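Local coordinates for CELL WALL surface anchor family protein (Streptococcus pneumoniae, PDB 2WW8) that serves as the pilus adhesin of the bacterium, binds magnesium and calcium ions, and probably recognises host cells through an integrin-like domain, at residues L69-N72 and T73-T76; L101-A104 and Q105-V108; N397-A401 and T402-S406; Y407-Q410 and L411-F414. All blocks are in the same frame, centred on the assembly; numbering follows the deposited sequence.

Contact 1 (L69-N72 and T73-T76); sequences LKNN and TDGT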
ATOM      1  N   LEU A  69      -9.686  24.193  46.321  1.00 19.09           N
ATOM      2  CA  LEU A  69     -10.054  22.821  46.002  1.00 20.21           C
ATOM      3  C   LEU A  69      -9.534  21.870  47.078  1.00 20.78           C
ATOM      4  O   LEU A  69      -8.318  21.749  47.304  1.00 20.07           O
ATOM      5  CB  LEU A  69      -9.532  22.422  44.615  1.00 19.60           C
ATOM      6  CG  LEU A  69      -9.997  21.068  44.072  1.00 19.01           C
ATOM      7  CD1 LEU A  69     -11.501  21.045  43.774  1.00 16.71           C
ATOM      8  CD2 LEU A  69      -9.139  20.676  42.858  1.00 16.69           C
ATOM      9  N   LYS A  70     -10.467  21.207  47.752  1.00 21.68           N
ATOM     10  CA  LYS A  70     -10.050  20.340  48.841  1.00 23.44           C
ATOM     11  C   LYS A  70     -10.592  18.927  48.668  1.00 23.71           C
ATOM     12  O   LYS A  70     -11.783  18.703  48.399  1.00 23.05           O
ATOM     13  CB  LYS A  70     -10.260  20.944  50.252  1.00 23.28           C
ATOM     14  CG  LYS A  70     -11.644  20.791  50.881  1.00 24.73           C
ATOM     15  CD  LYS A  70     -11.567  20.599  52.399  1.00 26.95           C
ATOM     16  CE  LYS A  70     -12.959  20.677  53.030  1.00 28.54           C
ATOM     17  NZ  LYS A  70     -13.210  22.022  53.639  1.00 31.52           N
ATOM     18  N   ASN A  71      -9.654  17.999  48.817  1.00 24.36           N
ATOM     19  CA  ASN A  71      -9.944  16.591  48.734  1.00 25.36           C
ATOM     20  C   ASN A  71     -10.795  16.078  49.895  1.00 26.04           C
ATOM     21  O   ASN A  71     -10.362  16.083  51.044  1.00 26.45           O
ATOM     22  CB  ASN A  71      -8.632  15.827  48.599  1.00 25.37           C
ATOM     23  CG  ASN A  71      -8.834  14.483  47.965  1.00 26.05           C
ATOM     24  OD1 ASN A  71      -9.504  13.610  48.528  1.00 26.22           O
ATOM     25  ND2 ASN A  71      -8.292  14.321  46.763  1.00 28.20           N
ATOM     26  N   ASN A  72     -12.008  15.635  49.570  1.00 27.17           N
ATOM     27  CA  ASN A  72     -12.975  15.089  50.526  1.00 28.62           C
ATOM     28  C   ASN A  72     -12.690  13.724  51.168  1.00 29.81           C
ATOM     29  O   ASN A  72     -13.559  13.175  51.854  1.00 30.29           O
ATOM     30  CB  ASN A  72     -14.374  15.036  49.898  1.00 28.17           C
ATOM     31  CG  ASN A  72     -14.898  16.402  49.508  1.00 28.63           C
ATOM     32  OD1 ASN A  72     -14.284  17.439  49.791  1.00 28.05           O
ATOM     33  ND2 ASN A  72     -16.049  16.403  48.844  1.00 28.01           N
ATOM     34  N   THR A  73     -11.509  13.149  50.964  1.00 30.80           N
ATOM     35  CA  THR A  73     -11.182  11.935  51.712  1.00 31.78           C
ATOM     36  C   THR A  73      -9.918  12.141  52.550  1.00 32.26           C
ATOM     37  O   THR A  73      -9.780  11.534  53.618  1.00 32.38           O
ATOM     38  CB  THR A  73     -11.104  10.638  50.841  1.00 31.97           C
ATOM     39  OG1 THR A  73     -10.114  10.794  49.818  1.00 32.09           O
ATOM     40  CG2 THR A  73     -12.458  10.262  50.213  1.00 31.54           C
ATOM     41  N   ASP A  74      -9.017  12.997  52.068  1.00 32.60           N
ATOM     42  CA  ASP A  74      -7.766  13.289  52.773  1.00 33.28           C
ATOM     43  C   ASP A  74      -7.704  14.671  53.454  1.00 33.43           C
ATOM     44  O   ASP A  74      -6.883  14.892  54.350  1.00 33.49           O
ATOM     45  CB  ASP A  74      -6.538  12.991  51.893  1.00 33.30           C
ATOM     46  CG  ASP A  74      -6.301  14.037  50.805  1.00 34.37           C
ATOM     47  OD1 ASP A  74      -7.153  14.934  50.605  1.00 35.46           O
ATOM     48  OD2 ASP A  74      -5.246  13.970  50.129  1.00 34.60           O
ATOM     49  N   GLY A  75      -8.577  15.591  53.040  1.00 33.54           N
ATOM     50  CA  GLY A  75      -8.619  16.948  53.591  1.00 33.36           C
ATOM     51  C   GLY A  75      -7.646  17.943  52.977  1.00 33.05           C
ATOM     52  O   GLY A  75      -7.874  19.149  53.073  1.00 33.72           O
ATOM     53  N   THR A  76      -6.564  17.448  52.374  1.00 32.43           N
ATOM     54  CA  THR A  76      -5.616  18.223  51.562  1.00 32.06           C
ATOM     55  C   THR A  76      -6.269  19.374  50.801  1.00 31.61           C
ATOM     56  O   THR A  76      -7.406  19.266  50.330  1.00 31.72           O
ATOM     57  CB  THR A  76      -4.896  17.305  50.535  1.00 32.30           C
ATOM     58  OG1 THR A  76      -4.228  16.260  51.250  1.00 32.89           O
ATOM     59  CG2 THR A  76      -3.877  18.056  49.652  1.00 32.14           C
TER
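Asn71 OD1 accepts two bonds from one residue, Thr73, and so pins the start of the hairpin loop that joins strand 66-71 to strand 77-81. Thr73 N lies 3.2 Å from Asn71 OD1, in the carbonyl plane and on a lone pair, with an N-H...O angle of 158°; a side-chain acceptor bound to the N-H two residues on makes this an Asx turn. The second donor, Thr73 OG1, also stands 3.2 Å from Asn71 OD1, slightly tilted from the same plane. The amide can reach both because Asn71 carries CG opposite its backbone N (chi1 -157°), which sends the side chain alongside its own carbonyl and over the loop.

The backbone of Asn71 is held as well. Gly75 N donates to Asn71 O at 2.7 Å, while Asn71 N donates to Thr76 O at 3.0 Å, so a single residue closes the loop from both its N-H and its C=O. Gly75 has a positive phi of 84°, which lets the chain reverse into the returning strand. Thr76 O is also approached by Lys70 CA, a CA-H...O contact of 3.2 Å. At the far side of the turn, Thr76 OG1 donates to Asp74 OD2 at 2.7 Å, reaching it from well above the carboxylate plane.

Contact 2 (L101-A104 and Q105-V108); sequences LTEA and QPPV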
ATOM      1  N   LEU A 101     -15.094  22.557  45.886  1.00 19.98           N
ATOM      2  CA  LEU A 101     -14.605  23.833  45.361  1.00 20.11           C
ATOM      3  C   LEU A 101     -15.391  24.979  46.004  1.00 19.85           C
ATOM      4  O   LEU A 101     -16.633  25.005  45.977  1.00 19.54           O
ATOM      5  CB  LEU A 101     -14.809  23.904  43.843  1.00 19.81           C
ATOM      6  CG  LEU A 101     -14.039  24.767  42.827  1.00 21.00           C
ATOM      7  CD1 LEU A 101     -15.035  25.610  42.028  1.00 20.33           C
ATOM      8  CD2 LEU A 101     -12.898  25.651  43.334  1.00 17.97           C
ATOM      9  N   THR A 102     -14.641  25.919  46.576  1.00 19.71           N
ATOM     10  CA  THR A 102     -15.191  27.101  47.261  1.00 19.36           C
ATOM     11  C   THR A 102     -14.466  28.367  46.806  1.00 19.60           C
ATOM     12  O   THR A 102     -13.250  28.382  46.562  1.00 18.90           O
ATOM     13  CB  THR A 102     -15.059  27.032  48.804  1.00 19.21           C
ATOM     14  OG1 THR A 102     -13.746  26.561  49.135  1.00 18.65           O
ATOM     15  CG2 THR A 102     -16.115  26.126  49.444  1.00 17.96           C
ATOM     16  N   GLU A 103     -15.252  29.431  46.682  1.00 19.89           N
ATOM     17  CA  GLU A 103     -14.698  30.770  46.551  1.00 20.93           C
ATOM     18  C   GLU A 103     -14.203  31.263  47.934  1.00 20.78           C
ATOM     19  O   GLU A 103     -14.980  31.434  48.873  1.00 20.07           O
ATOM     20  CB  GLU A 103     -15.744  31.690  45.914  1.00 20.44           C
ATOM     21  CG  GLU A 103     -15.190  32.951  45.279  1.00 23.23           C
ATOM     22  CD  GLU A 103     -16.269  34.004  45.095  1.00 29.79           C
ATOM     23  OE1 GLU A 103     -17.247  34.009  45.902  1.00 34.06           O
ATOM     24  OE2 GLU A 103     -16.151  34.833  44.154  1.00 31.25           O
ATOM     25  N   ALA A 104     -12.895  31.456  48.072  1.00 21.21           N
ATOM     26  CA  ALA A 104     -12.339  31.931  49.331  1.00 22.02           C
ATOM     27  C   ALA A 104     -12.524  33.456  49.424  1.00 22.44           C
ATOM     28  O   ALA A 104     -13.095  33.959  50.393  1.00 21.96           O
ATOM     29  CB  ALA A 104     -10.872  31.510  49.470  1.00 21.87           C
ATOM     30  N   GLN A 105     -12.055  34.185  48.415  1.00 22.60           N
ATOM     31  CA  GLN A 105     -12.406  35.596  48.276  1.00 22.88           C
ATOM     32  C   GLN A 105     -12.902  35.928  46.856  1.00 22.86           C
ATOM     33  O   GLN A 105     -12.368  35.396  45.886  1.00 22.72           O
ATOM     34  CB  GLN A 105     -11.264  36.506  48.751  1.00 22.89           C
ATOM     35  CG  GLN A 105     -10.092  36.690  47.804  1.00 23.13           C
ATOM     36  CD  GLN A 105      -9.101  37.724  48.317  1.00 23.51           C
ATOM     37  OE1 GLN A 105      -8.830  37.801  49.513  1.00 20.92           O
ATOM     38  NE2 GLN A 105      -8.541  38.516  47.409  1.00 24.01           N
ATOM     39  N   PRO A 106     -13.953  36.766  46.734  1.00 22.83           N
ATOM     40  CA  PRO A 106     -14.449  37.318  45.459  1.00 22.57           C
ATOM     41  C   PRO A 106     -13.627  38.529  44.994  1.00 22.01           C
ATOM     42  O   PRO A 106     -12.856  39.049  45.803  1.00 22.07           O
ATOM     43  CB  PRO A 106     -15.880  37.750  45.806  1.00 22.52           C
ATOM     44  CG  PRO A 106     -15.831  38.081  47.257  1.00 22.79           C
ATOM     45  CD  PRO A 106     -14.845  37.107  47.863  1.00 22.83           C
ATOM     46  N   PRO A 107     -13.776  38.987  43.730  1.00 21.46           N
ATOM     47  CA  PRO A 107     -13.089  40.221  43.310  1.00 20.95           C
ATOM     48  C   PRO A 107     -13.566  41.426  44.113  1.00 20.97           C
ATOM     49  O   PRO A 107     -14.652  41.371  44.701  1.00 20.85           O
ATOM     50  CB  PRO A 107     -13.498  40.404  41.844  1.00 21.03           C
ATOM     51  CG  PRO A 107     -14.043  39.085  41.394  1.00 20.79           C
ATOM     52  CD  PRO A 107     -14.560  38.390  42.631  1.00 21.72           C
ATOM     53  N   VAL A 108     -12.766  42.490  44.149  1.00 20.75           N
ATOM     54  CA  VAL A 108     -13.152  43.693  44.886  1.00 19.97           C
ATOM     55  C   VAL A 108     -14.326  44.347  44.155  1.00 19.56           C
ATOM     56  O   VAL A 108     -14.289  44.498  42.930  1.00 19.24           O
ATOM     57  CB  VAL A 108     -11.962  44.661  45.139  1.00 20.17           C
ATOM     58  CG1 VAL A 108     -11.087  44.127  46.286  1.00 20.41           C
ATOM     59  CG2 VAL A 108     -11.130  44.907  43.873  1.00 19.49           C
TER
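Glu103 and Pro106 meet by van der Waals contact, and no hydrogen bond joins the two halves of 101-108. The carboxylate of Glu103 ends against the proline: OE2 is 3.3 Å from Pro106 CA and 3.4 Å from Pro106 CB, so the oxygen rests on the ring's root and not on its far carbons. The two side chains run at about a right angle. Glu103 gets there with an extended chain, its chi1 of -160° turning it away from the backbone N and chi2 close to straight; on the way its CG passes Gln105 O at 3.8 Å. Pro107 is more distant, its CD 4.2 Å from Glu103 OE2.

The polar interactions of the carboxylate lie beyond the segment. Glu103 OE1 accepts a hydrogen bond from Ser113 N, tying the strand to the loop that leads to strand 116-121. Glu103 OE2 has Lys731 NZ as a long, weak ion-pair partner and lies close to Glu54 OE2.

Apolar contacts anchor the prolines, with Pro106 against Pro112 and the buried Pro107 against Leu62 and Ala65.

Backbone bonding supplies the last element. Ala104 and Gln105 both pair with Val66 of the adjoining strand 66-71, and Ala104 has a helical phi/psi of -80°/-54° while Gln105 remains extended. Two consecutive residues facing one define a classic beta bulge, here where the chain turns a corner at Ala104 in the first of the chain's two prealbumin-like domains.

Contact 3 (N397-A401 and T402-S406); sequences NFNHA and TFAPS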
ATOM      1  N   ASN A 397      29.202 -36.910 -41.732  1.00 15.97           N
ATOM      2  CA  ASN A 397      30.564 -36.842 -42.275  1.00 15.46           C
ATOM      3  C   ASN A 397      30.897 -38.086 -43.100  1.00 15.16           C
ATOM      4  O   ASN A 397      31.731 -38.876 -42.701  1.00 14.44           O
ATOM      5  CB  ASN A 397      31.556 -36.581 -41.125  1.00 15.18           C
ATOM      6  CG  ASN A 397      33.002 -36.511 -41.574  1.00 16.07           C
ATOM      7  OD1 ASN A 397      33.291 -35.944 -42.597  1.00 14.31           O
ATOM      8  ND2 ASN A 397      33.903 -37.139 -40.843  1.00 16.30           N
ATOM      9  N   PHE A 398      30.231 -38.274 -44.244  1.00 14.36           N
ATOM     10  CA  PHE A 398      30.574 -39.367 -45.175  1.00 16.13           C
ATOM     11  C   PHE A 398      31.976 -39.271 -45.751  1.00 16.93           C
ATOM     12  O   PHE A 398      32.442 -38.175 -46.072  1.00 18.77           O
ATOM     13  CB  PHE A 398      29.533 -39.464 -46.313  1.00 14.70           C
ATOM     14  CG  PHE A 398      28.167 -39.976 -45.847  1.00 13.50           C
ATOM     15  CD1 PHE A 398      28.020 -41.280 -45.396  1.00 12.26           C
ATOM     16  CD2 PHE A 398      27.053 -39.167 -45.857  1.00 13.73           C
ATOM     17  CE1 PHE A 398      26.787 -41.757 -44.970  1.00 14.89           C
ATOM     18  CE2 PHE A 398      25.777 -39.604 -45.409  1.00 13.78           C
ATOM     19  CZ  PHE A 398      25.647 -40.922 -44.992  1.00 16.44           C
ATOM     20  N   ASN A 399      32.623 -40.418 -45.906  1.00 17.35           N
ATOM     21  CA  ASN A 399      33.929 -40.559 -46.548  1.00 17.05           C
ATOM     22  C   ASN A 399      33.784 -40.826 -48.050  1.00 17.92           C
ATOM     23  O   ASN A 399      33.117 -41.782 -48.461  1.00 16.65           O
ATOM     24  CB  ASN A 399      34.689 -41.697 -45.848  1.00 17.03           C
ATOM     25  CG  ASN A 399      36.150 -41.797 -46.261  1.00 18.84           C
ATOM     26  OD1 ASN A 399      36.641 -41.149 -47.186  1.00 20.15           O
ATOM     27  ND2 ASN A 399      36.857 -42.671 -45.571  1.00 20.23           N
ATOM     28  N   HIS A 400      34.368 -39.954 -48.875  1.00 20.23           N
ATOM     29  CA  HIS A 400      34.184 -40.031 -50.322  1.00 20.74           C
ATOM     30  C   HIS A 400      35.448 -40.506 -50.998  1.00 22.83           C
ATOM     31  O   HIS A 400      35.500 -40.402 -52.230  1.00 22.87           O
ATOM     32  CB  HIS A 400      33.788 -38.705 -50.995  1.00 21.20           C
ATOM     33  CG  HIS A 400      32.555 -38.095 -50.418  1.00 20.24           C
ATOM     34  ND1 HIS A 400      31.344 -38.749 -50.435  1.00 21.76           N
ATOM     35  CD2 HIS A 400      32.352 -36.933 -49.757  1.00 23.34           C
ATOM     36  CE1 HIS A 400      30.437 -38.013 -49.819  1.00 21.17           C
ATOM     37  NE2 HIS A 400      31.025 -36.909 -49.392  1.00 23.93           N
ATOM     38  N   ALA A 401      36.423 -40.991 -50.224  1.00 23.04           N
ATOM     39  CA  ALA A 401      37.669 -41.473 -50.807  1.00 24.17           C
ATOM     40  C   ALA A 401      37.438 -42.697 -51.683  1.00 25.82           C
ATOM     41  O   ALA A 401      36.472 -43.423 -51.480  1.00 25.35           O
ATOM     42  CB  ALA A 401      38.716 -41.758 -49.737  1.00 24.82           C
ATOM     43  N   THR A 402      38.336 -42.964 -52.642  1.00 27.63           N
ATOM     44  CA  THR A 402      38.040 -43.994 -53.643  1.00 27.78           C
ATOM     45  C   THR A 402      37.707 -45.409 -53.149  1.00 27.53           C
ATOM     46  O   THR A 402      36.752 -46.020 -53.650  1.00 28.88           O
ATOM     47  CB  THR A 402      39.069 -43.995 -54.782  1.00 30.13           C
ATOM     48  OG1 THR A 402      40.366 -43.910 -54.178  1.00 34.07           O
ATOM     49  CG2 THR A 402      38.828 -42.792 -55.719  1.00 25.49           C
ATOM     50  N   PHE A 403      38.466 -45.925 -52.186  1.00 24.92           N
ATOM     51  CA  PHE A 403      38.199 -47.230 -51.604  1.00 25.46           C
ATOM     52  C   PHE A 403      37.335 -47.137 -50.333  1.00 25.12           C
ATOM     53  O   PHE A 403      37.399 -48.024 -49.478  1.00 25.46           O
ATOM     54  CB  PHE A 403      39.534 -47.907 -51.232  1.00 27.42           C
ATOM     55  CG  PHE A 403      40.406 -48.354 -52.398  1.00 30.13           C
ATOM     56  CD1 PHE A 403      40.230 -47.860 -53.695  1.00 34.37           C
ATOM     57  CD2 PHE A 403      41.441 -49.274 -52.159  1.00 37.81           C
ATOM     58  CE1 PHE A 403      41.060 -48.291 -54.767  1.00 38.37           C
ATOM     59  CE2 PHE A 403      42.285 -49.727 -53.198  1.00 40.80           C
ATOM     60  CZ  PHE A 403      42.098 -49.225 -54.511  1.00 42.64           C
ATOM     61  N   ALA A 404      36.548 -46.071 -50.161  1.00 23.89           N
ATOM     62  CA  ALA A 404      35.723 -45.974 -48.949  1.00 22.74           C
ATOM     63  C   ALA A 404      34.550 -46.949 -49.030  1.00 22.06           C
ATOM     64  O   ALA A 404      34.099 -47.210 -50.147  1.00 22.28           O
ATOM     65  CB  ALA A 404      35.188 -44.560 -48.770  1.00 21.34           C
ATOM     66  N   PRO A 405      34.035 -47.441 -47.876  1.00 21.05           N
ATOM     67  CA  PRO A 405      32.882 -48.343 -47.942  1.00 20.46           C
ATOM     68  C   PRO A 405      31.642 -47.694 -48.524  1.00 18.76           C
ATOM     69  O   PRO A 405      31.583 -46.483 -48.653  1.00 19.84           O
ATOM     70  CB  PRO A 405      32.599 -48.728 -46.480  1.00 19.37           C
ATOM     71  CG  PRO A 405      33.656 -48.144 -45.646  1.00 21.24           C
ATOM     72  CD  PRO A 405      34.472 -47.184 -46.491  1.00 20.25           C
ATOM     73  N   SER A 406      30.637 -48.485 -48.862  1.00 18.64           N
ATOM     74  CA  SER A 406      29.382 -47.899 -49.338  1.00 18.36           C
ATOM     75  C   SER A 406      28.782 -46.958 -48.298  1.00 19.10           C
ATOM     76  O   SER A 406      28.983 -47.125 -47.075  1.00 19.05           O
ATOM     77  CB  SER A 406      28.392 -49.008 -49.696  1.00 19.02           C
ATOM     78  OG  SER A 406      27.684 -49.386 -48.535  1.00 20.41           O
TER
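Asn399 folds its amide over the methyl group of Ala404. Asn399 CB lies 4.1 Å from Ala404 CB. The next atom, Asn399 CG, comes to 3.9 Å, and because Ala404 CB sits almost straight above CG, the methyl meets the flat face of the amide and not its edge. At the tip, Asn399 OD1 and ND2 straddle the methyl, 4.0 and 4.1 Å from Ala404 CB. A chi1 of -170° places CG beside the residue's own carbonyl carbon, which swings the amide forward along the chain.

There Asn399 OD1 accepts from Ala401 N at 3.0 Å with a nearly straight N-H...O angle of 163°. The donor stands above the carbonyl plane, on the same face as the methyl, and the bond completes an Asx turn.

A type I beta turn from Ala401 to Ala404 follows at once. Ala404 N donates to Ala401 O at 3.0 Å, again from above the carbonyl plane, and this reversal returns the Ala404 methyl to Asn399, with its CB 3.5 Å from Asn399 O. Farther on, Ser406 OG caps Asn409 N at the start of helix 407-416. These bonds describe a surface loop shaped locally and tied to helix 407-416 through Gln410 and Tyr407: two successive turns use Ala401 as donor and then as acceptor, with the Ala404 methyl packed against Asn399.

Contact 4 (Y407-Q410 and L411-F414); sequences YQNQ and LNAF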
ATOM      1  N   TYR A 407      28.039 -45.963 -48.779  1.00 16.59           N
ATOM      2  CA  TYR A 407      27.380 -45.046 -47.892  1.00 16.35           C
ATOM      3  C   TYR A 407      26.510 -45.729 -46.831  1.00 13.97           C
ATOM      4  O   TYR A 407      26.469 -45.247 -45.712  1.00 12.32           O
ATOM      5  CB  TYR A 407      26.643 -43.947 -48.660  1.00 15.64           C
ATOM      6  CG  TYR A 407      27.584 -43.154 -49.549  1.00 17.17           C
ATOM      7  CD1 TYR A 407      28.690 -42.533 -48.996  1.00 15.71           C
ATOM      8  CD2 TYR A 407      27.405 -43.068 -50.949  1.00 14.12           C
ATOM      9  CE1 TYR A 407      29.556 -41.803 -49.757  1.00 17.32           C
ATOM     10  CE2 TYR A 407      28.300 -42.318 -51.735  1.00 14.84           C
ATOM     11  CZ  TYR A 407      29.382 -41.688 -51.125  1.00 17.34           C
ATOM     12  OH  TYR A 407      30.329 -40.923 -51.791  1.00 21.60           O
ATOM     13  N   GLN A 408      25.784 -46.774 -47.211  1.00 13.21           N
ATOM     14  CA  GLN A 408      24.944 -47.474 -46.252  1.00 13.65           C
ATOM     15  C   GLN A 408      25.860 -48.119 -45.178  1.00 14.20           C
ATOM     16  O   GLN A 408      25.557 -48.013 -44.006  1.00 14.82           O
ATOM     17  CB  GLN A 408      24.109 -48.557 -46.963  1.00 14.99           C
ATOM     18  CG  GLN A 408      23.131 -49.317 -46.034  1.00 15.13           C
ATOM     19  CD  GLN A 408      22.115 -48.368 -45.457  1.00 21.84           C
ATOM     20  OE1 GLN A 408      21.437 -47.661 -46.206  1.00 19.93           O
ATOM     21  NE2 GLN A 408      22.021 -48.291 -44.121  1.00 23.69           N
ATOM     22  N   ASN A 409      26.921 -48.838 -45.579  1.00 15.38           N
ATOM     23  CA  ASN A 409      27.917 -49.402 -44.646  1.00 15.02           C
ATOM     24  C   ASN A 409      28.466 -48.306 -43.716  1.00 16.01           C
ATOM     25  O   ASN A 409      28.568 -48.493 -42.495  1.00 14.50           O
ATOM     26  CB  ASN A 409      29.025 -50.180 -45.365  1.00 15.15           C
ATOM     27  CG  ASN A 409      28.560 -51.578 -45.845  1.00 16.62           C
ATOM     28  OD1 ASN A 409      27.626 -52.160 -45.306  1.00 22.24           O
ATOM     29  ND2 ASN A 409      29.222 -52.102 -46.857  1.00 11.44           N
ATOM     30  N   GLN A 410      28.733 -47.136 -44.294  1.00 14.63           N
ATOM     31  CA  GLN A 410      29.279 -46.056 -43.503  1.00 14.09           C
ATOM     32  C   GLN A 410      28.255 -45.643 -42.474  1.00 14.71           C
ATOM     33  O   GLN A 410      28.591 -45.407 -41.301  1.00 13.86           O
ATOM     34  CB  GLN A 410      29.676 -44.865 -44.358  1.00 12.70           C
ATOM     35  CG  GLN A 410      30.915 -45.143 -45.188  1.00 12.20           C
ATOM     36  CD  GLN A 410      31.393 -43.863 -45.856  1.00 16.12           C
ATOM     37  OE1 GLN A 410      31.352 -42.795 -45.250  1.00 19.84           O
ATOM     38  NE2 GLN A 410      31.871 -43.955 -47.078  1.00 14.54           N
ATOM     39  N   LEU A 411      27.009 -45.524 -42.919  1.00 12.66           N
ATOM     40  CA  LEU A 411      26.015 -45.050 -42.014  1.00 13.59           C
ATOM     41  C   LEU A 411      25.739 -46.111 -40.956  1.00 13.00           C
ATOM     42  O   LEU A 411      25.476 -45.786 -39.808  1.00 14.20           O
ATOM     43  CB  LEU A 411      24.739 -44.713 -42.782  1.00 14.46           C
ATOM     44  CG  LEU A 411      23.552 -44.069 -42.103  1.00 15.62           C
ATOM     45  CD1 LEU A 411      23.954 -42.687 -41.493  1.00 18.13           C
ATOM     46  CD2 LEU A 411      22.419 -43.892 -43.147  1.00 12.09           C
ATOM     47  N   ASN A 412      25.752 -47.381 -41.322  1.00 12.85           N
ATOM     48  CA  ASN A 412      25.464 -48.395 -40.343  1.00 12.29           C
ATOM     49  C   ASN A 412      26.562 -48.380 -39.270  1.00 14.16           C
ATOM     50  O   ASN A 412      26.238 -48.677 -38.113  1.00 13.71           O
ATOM     51  CB  ASN A 412      25.515 -49.784 -40.960  1.00 11.99           C
ATOM     52  CG  ASN A 412      24.333 -50.126 -41.822  1.00 13.52           C
ATOM     53  OD1 ASN A 412      23.317 -49.430 -41.840  1.00 18.62           O
ATOM     54  ND2 ASN A 412      24.484 -51.237 -42.560  1.00 14.63           N
ATOM     55  N   ALA A 413      27.821 -48.077 -39.653  1.00 11.74           N
ATOM     56  CA  ALA A 413      28.918 -48.000 -38.669  1.00 12.36           C
ATOM     57  C   ALA A 413      28.703 -46.799 -37.729  1.00 11.58           C
ATOM     58  O   ALA A 413      28.877 -46.933 -36.508  1.00 12.73           O
ATOM     59  CB  ALA A 413      30.333 -48.025 -39.316  1.00  9.55           C
ATOM     60  N   PHE A 414      28.265 -45.661 -38.261  1.00 11.92           N
ATOM     61  CA  PHE A 414      27.842 -44.521 -37.430  1.00 11.36           C
ATOM     62  C   PHE A 414      26.738 -44.888 -36.457  1.00 11.39           C
ATOM     63  O   PHE A 414      26.806 -44.441 -35.315  1.00 11.63           O
ATOM     64  CB  PHE A 414      27.335 -43.295 -38.218  1.00 10.25           C
ATOM     65  CG  PHE A 414      28.353 -42.703 -39.149  1.00 14.49           C
ATOM     66  CD1 PHE A 414      29.702 -42.736 -38.851  1.00 12.26           C
ATOM     67  CD2 PHE A 414      27.950 -42.083 -40.312  1.00 13.90           C
ATOM     68  CE1 PHE A 414      30.613 -42.188 -39.728  1.00 19.18           C
ATOM     69  CE2 PHE A 414      28.871 -41.515 -41.200  1.00 16.42           C
ATOM     70  CZ  PHE A 414      30.194 -41.541 -40.903  1.00 14.98           C
TER
HETATM   71  O   HOH W   1      27.082 -52.594 -42.480  1.00 21.15           O
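Gln408 and Asn412, one helical turn apart, join their amides along the side of helix 407-416. A chi1 of -177° starts the Gln408 side chain away from its own N-H, and a bend at chi2 (62°) then folds NE2 back toward the next turn. Its bond to Asn412 OD1 measures 2.9 Å; the acceptor lies in the Gln408 amide plane, yet the donor stands above the carbonyl plane of Asn412, in keeping with the 50° between the two amide planes. Asn412 ND2 gives to a water at 2.9 Å, and that water donates to Asn409 OD1, also at 2.9 Å, so both ends of the Asn412 amide are engaged.

Phe414 lays a ring face on Gln410 O, which is 3.4 Å above the ring plane and off toward its rim, while also accepting from Phe414 N at 3.1 Å.

Gln410 instead extends away from the helix: its OE1 accepts from Asn399 N and its NE2 donates to Pro405 O, while Tyr407 OH bonds to His400 ND1. The helix thereby rests on the loop arriving from strand 392-393, where Phe414 meets Ile396; Phe414 also touches Asp428, after the helix, and Gln408 touches Ala510, before helix 516-526.

How the contacts relate
In chain order the contacts form two widely separated pairs in an elongated molecule. Contacts 1 and 2 share the five-stranded antiparallel sheet of the first of the chain's two prealbumin-like domains, on neighbouring strands 66-71 and 97-105; their centres are 18 Å apart and they do not touch. Contacts 3 and 4 run consecutively, loop into helix 407-416, with centres 10 Å apart and direct contact. They belong to the long excursion between strands 379-386 and 533-539 of the parallel sheet in what is probably the integrin-like domain, which carries the magnesium ion. About 124 Å separates the centres of contacts 1 and 3, on opposite sides of the chain's centre, consistent with a stalk-like adhesin.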